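PDB 6SK0: putative type VI secretion protein from Escherichia coli, which forms the trimeric VgrG spike at the tip of the type VI secretion system, onto which a phospholipase effector is loaded and held inhibited. Local coordinates for the interface of chains A and B. Numbering follows the deposited sequence. Chains: chain A/B, Putative type VI secretion protein.

Contact 1 and contact 2 are two stretches of the same A-B interface, their centres about 66 Å apart, and they share no residue. In contact 1 the turn after A strand 684-688 meets the turn after B strand 693-697, joined by polar bonds at the edge of the spike. In contact 2, close to the start of the modelled segment, strands 503-507 and 514-519 of both chains, together with the end of B strand 493-497 and the loop after it, meet through apolar side chains. The intertwined chains are held by backbone pairing and by an apolar interior, which would probably stiffen the puncturing spike.

Contact 1: the interface of chains A and B. Residues chain A 688-692; chain B 697-700.
B:Asp700 and B:Ser699 press against the turn A:Ala689-A:Gly691, at the point where parallel strands 684-688 of A and 693-697 of B leave the sheet. These are turns between strands of the intertwined beta-helix of the trimeric spike, and the contact probably helps to stitch neighbouring chains together along its edge. A:Ala688 and B:Ala697 are paired in a parallel bridge, and B:Gln698 N then donates to A:Ala688 O at 2.9 Å. Beyond that bond the two turns run on together, and B:Ser699 takes over the pairing with its side chain. Its hydroxyl OG gives its hydrogen to A:Ala689 O at 2.9 Å, arriving in the carbonyl plane on a lone pair, with a C=O...OG angle of 133°. The first torsion places OG between its own backbone N and carbonyl carbon (chi1 76°), which lifts it off B's turn towards A. There it also rests against A:Lys690 CA at 3.3 Å, while the extended lysine chain runs away from the contact. The amide oxygen OE1 of B:Gln698 also comes to 3.4 Å from A:Ala689 CA, a van der Waals contact. B:Asp700 makes a different kind of contact. Its carboxylate lies flat over one face of the A:Gly691-A:Arg692 peptide, the two planes only about 10° from parallel, with CG 3.5 Å from A:Gly691 C. The guanidinium of A:Arg692 turns outward, so opposite charges are near without a salt bridge; any attraction is probably long-range. Packing is tight at the root of the aspartate, where the methylene CB of B:Asp700 sits 3.2 Å from A:Gly691 O.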
loop_
_atom_site.group_PDB
_atom_site.type_symbol
_atom_site.label_atom_id
_atom_site.label_comp_id
_atom_site.label_asym_id
_atom_site.label_seq_id
_atom_site.Cartn_x
_atom_site.Cartn_y
_atom_site.Cartn_z
ATOM N N ALA A 688 15.815 -0.364 -16.268
ATOM C CA ALA A 688 15.081 0.574 -17.099
ATOM C C ALA A 688 15.078 0.004 -18.508
ATOM O O ALA A 688 16.123 -0.050 -19.161
ATOM C CB ALA A 688 15.699 1.965 -17.057
ATOM N N ALA A 689 13.912 -0.457 -18.955
ATOM C CA ALA A 689 13.780 -0.879 -20.342
ATOM C C ALA A 689 14.142 0.259 -21.281
ATOM O O ALA A 689 14.850 0.057 -22.270
ATOM C CB ALA A 689 12.366 -1.378 -20.611
ATOM N N LYS A 690 13.679 1.461 -20.973
ATOM C CA LYS A 690 14.072 2.672 -21.665
ATOM C C LYS A 690 14.353 3.742 -20.630
ATOM O O LYS A 690 13.922 3.650 -19.482
ATOM C CB LYS A 690 12.995 3.165 -22.635
ATOM C CG LYS A 690 12.607 2.174 -23.691
ATOM C CD LYS A 690 11.446 2.696 -24.505
ATOM C CE LYS A 690 10.953 1.653 -25.475
ATOM N NZ LYS A 690 9.823 2.168 -26.290
ATOM N N GLY A 691 15.075 4.763 -21.052
ATOM C CA GLY A 691 15.400 5.863 -20.178
ATOM C C GLY A 691 16.680 5.633 -19.396
ATOM O O GLY A 691 17.118 4.511 -19.166
ATOM N N ARG A 692 17.265 6.738 -18.967
ATOM C CA ARG A 692 18.547 6.718 -18.285
ATOM C C ARG A 692 18.420 6.130 -16.882
ATOM O O ARG A 692 17.454 6.393 -16.166
ATOM C CB ARG A 692 19.088 8.141 -18.223
ATOM C CG ARG A 692 20.450 8.308 -17.618
ATOM C CD ARG A 692 20.945 9.724 -17.868
ATOM N NE ARG A 692 21.999 10.116 -16.942
ATOM C CZ ARG A 692 21.801 10.849 -15.853
ATOM N NH1 ARG A 692 20.584 11.271 -15.546
ATOM N NH2 ARG A 692 22.823 11.160 -15.070
ATOM N N ALA B 697 20.488 -0.198 -17.768
ATOM C CA ALA B 697 19.823 0.713 -18.692
ATOM C C ALA B 697 19.771 -0.026 -20.020
ATOM O O ALA B 697 20.689 0.045 -20.835
ATOM C CB ALA B 697 20.561 2.039 -18.791
ATOM N N GLN B 698 18.683 -0.764 -20.229
ATOM C CA GLN B 698 18.606 -1.699 -21.341
ATOM C C GLN B 698 18.640 -1.022 -22.702
ATOM O O GLN B 698 19.014 -1.665 -23.683
ATOM C CB GLN B 698 17.352 -2.556 -21.212
ATOM C CG GLN B 698 17.410 -3.491 -20.034
ATOM C CD GLN B 698 16.154 -4.303 -19.860
ATOM O OE1 GLN B 698 15.104 -3.959 -20.385
ATOM N NE2 GLN B 698 16.255 -5.386 -19.113
ATOM N N SER B 699 18.275 0.249 -22.790
ATOM C CA SER B 699 18.338 0.931 -24.074
ATOM C C SER B 699 18.819 2.367 -23.938
ATOM O O SER B 699 18.489 3.209 -24.775
ATOM C CB SER B 699 16.975 0.897 -24.771
ATOM O OG SER B 699 16.078 1.821 -24.185
ATOM N N ASP B 700 19.602 2.675 -22.916
ATOM C CA ASP B 700 19.944 4.064 -22.645
ATOM C C ASP B 700 21.263 4.119 -21.879
ATOM O O ASP B 700 21.972 3.119 -21.754
ATOM C CB ASP B 700 18.808 4.748 -21.879
ATOM C CG ASP B 700 18.760 6.236 -22.107
ATOM O OD1 ASP B 700 19.700 6.942 -21.693
ATOM O OD2 ASP B 700 17.774 6.708 -22.698
#

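Contact 2: the interface of chains A and B. Residues chain A 504, 506, 515; chain B 496, 498, 502-504, 517-518.
Strands 503-507 and 514-519 of chain A meet three elements of chain B: the end of strand 493-497 with the loop that follows it, strand 503-507, and strand 514-519. A:Met506 buries the largest surface of any residue here, 70 Å². Its chain is extended beyond CG (chi2 -171°) and reaches into B like a finger, sliding past B:Asn502, which points the opposite way. The thioether SD lies against the pair B:Thr498 and B:Asn502, 3.5 Å from the methyl CG2 of the threonine and 3.6 Å from the backbone O of the asparagine. At the tip, the methyl CE lies over the face of the B:Lys503-B:Leu504 peptide, 3.6 Å from B:Leu504 N, and also touches B:Leu504 CB and the branch CD1 of B:Leu517. B:Thr498 shows its methyl to the sulfur while its hydroxyl OG1 faces B:Asn502, whose backbone N makes a weak hydrogen bond to it; this may help steady the loop that lines one side of the methionine. A:Ile515 works alongside. Its branch methyl CG2 packs against the fork of B:Leu517, 3.9 Å from CG, and its other arm stretches out (chi2 173°) to set CD1 against the carbonyl O of B:Ser518 at 3.2 Å, a tight fit. The flank of the same arm, CG1, lies 4.0 Å from the amide ND2 of B:Asn502. Copies of one residue meet at A:Leu504 and B:Leu504, which share the same rotamer and touch tip to tip through their CD2 methyls, 3.9 Å apart. No polar pairing links the two sides here; the contact rests on apolar packing. In the three-chain assembly, the leucine methyls probably mark the spike axis, with the methionine and isoleucine filling the interior between neighbouring walls of the intertwined beta-helix near the start of the modelled segment.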
loop_
_atom_site.group_PDB
_atom_site.type_symbol
_atom_site.label_atom_id
_atom_site.label_comp_id
_atom_site.label_asym_id
_atom_site.label_seq_id
_atom_site.Cartn_x
_atom_site.Cartn_y
_atom_site.Cartn_z
ATOM N N LEU A 504 -41.303 0.567 8.762
ATOM C CA LEU A 504 -40.629 -0.613 9.276
ATOM C C LEU A 504 -41.460 -1.791 8.788
ATOM O O LEU A 504 -42.552 -2.048 9.301
ATOM C CB LEU A 504 -40.507 -0.582 10.791
ATOM C CG LEU A 504 -40.123 -1.912 11.431
ATOM C CD1 LEU A 504 -38.810 -2.418 10.878
ATOM C CD2 LEU A 504 -40.053 -1.778 12.931
ATOM N N MET A 506 -41.802 -5.855 8.024
ATOM C CA MET A 506 -41.341 -7.196 8.350
ATOM C C MET A 506 -42.068 -8.177 7.447
ATOM O O MET A 506 -43.293 -8.294 7.513
ATOM C CB MET A 506 -41.582 -7.518 9.822
ATOM C CG MET A 506 -40.735 -6.697 10.763
ATOM S SD MET A 506 -40.812 -7.251 12.469
ATOM C CE MET A 506 -39.608 -6.175 13.233
ATOM N N ILE A 515 -36.587 -7.646 6.848
ATOM C CA ILE A 515 -36.954 -6.454 7.586
ATOM C C ILE A 515 -36.458 -5.266 6.788
ATOM O O ILE A 515 -35.299 -5.242 6.360
ATOM C CB ILE A 515 -36.359 -6.452 9.003
ATOM C CG1 ILE A 515 -36.930 -7.617 9.810
ATOM C CG2 ILE A 515 -36.614 -5.127 9.687
ATOM C CD1 ILE A 515 -36.299 -7.788 11.139
ATOM N N ILE B 496 -41.449 -6.755 19.437
ATOM C CA ILE B 496 -42.329 -6.842 18.281
ATOM C C ILE B 496 -41.869 -8.059 17.488
ATOM O O ILE B 496 -40.962 -7.967 16.663
ATOM C CB ILE B 496 -42.286 -5.570 17.436
ATOM C CG1 ILE B 496 -42.722 -4.369 18.270
ATOM C CG2 ILE B 496 -43.146 -5.722 16.197
ATOM C CD1 ILE B 496 -42.790 -3.091 17.482
ATOM N N THR B 498 -42.789 -11.291 14.992
ATOM C CA THR B 498 -43.700 -11.883 14.033
ATOM C C THR B 498 -43.630 -13.399 14.122
ATOM O O THR B 498 -42.699 -13.950 14.709
ATOM C CB THR B 498 -43.353 -11.417 12.623
ATOM O OG1 THR B 498 -42.199 -12.123 12.149
ATOM C CG2 THR B 498 -43.092 -9.932 12.593
ATOM N N ASN B 502 -39.232 -12.551 12.695
ATOM C CA ASN B 502 -38.777 -11.177 12.532
ATOM C C ASN B 502 -39.073 -10.439 13.823
ATOM O O ASN B 502 -40.226 -10.376 14.255
ATOM C CB ASN B 502 -39.480 -10.489 11.369
ATOM C CG ASN B 502 -39.140 -11.097 10.046
ATOM O OD1 ASN B 502 -39.983 -11.182 9.167
ATOM N ND2 ASN B 502 -37.902 -11.524 9.889
ATOM N N LYS B 503 -38.046 -9.902 14.456
ATOM C CA LYS B 503 -38.254 -9.281 15.748
ATOM C C LYS B 503 -37.579 -7.923 15.795
ATOM O O LYS B 503 -36.530 -7.701 15.190
ATOM C CB LYS B 503 -37.744 -10.164 16.889
ATOM C CG LYS B 503 -36.303 -10.560 16.763
ATOM C CD LYS B 503 -35.841 -11.327 17.982
ATOM C CE LYS B 503 -36.714 -12.535 18.232
ATOM N NZ LYS B 503 -36.278 -13.266 19.449
ATOM N N LEU B 504 -38.226 -7.012 16.504
ATOM C CA LEU B 504 -37.613 -5.788 16.989
ATOM C C LEU B 504 -37.711 -5.867 18.505
ATOM O O LEU B 504 -38.789 -5.692 19.078
ATOM C CB LEU B 504 -38.296 -4.551 16.431
ATOM C CG LEU B 504 -37.941 -3.247 17.139
ATOM C CD1 LEU B 504 -36.450 -3.001 17.100
ATOM C CD2 LEU B 504 -38.689 -2.090 16.525
ATOM N N LEU B 517 -32.781 -5.871 16.011
ATOM C CA LEU B 517 -33.596 -5.973 14.813
ATOM C C LEU B 517 -33.086 -7.182 14.050
ATOM O O LEU B 517 -31.981 -7.152 13.503
ATOM C CB LEU B 517 -33.495 -4.701 13.984
ATOM C CG LEU B 517 -34.544 -4.470 12.910
ATOM C CD1 LEU B 517 -35.938 -4.500 13.506
ATOM C CD2 LEU B 517 -34.269 -3.147 12.232
ATOM N N SER B 518 -33.867 -8.252 14.031
ATOM C CA SER B 518 -33.343 -9.528 13.577
ATOM C C SER B 518 -34.339 -10.234 12.675
ATOM O O SER B 518 -35.531 -10.303 12.983
ATOM C CB SER B 518 -32.988 -10.420 14.769
ATOM O OG SER B 518 -32.670 -11.728 14.348
#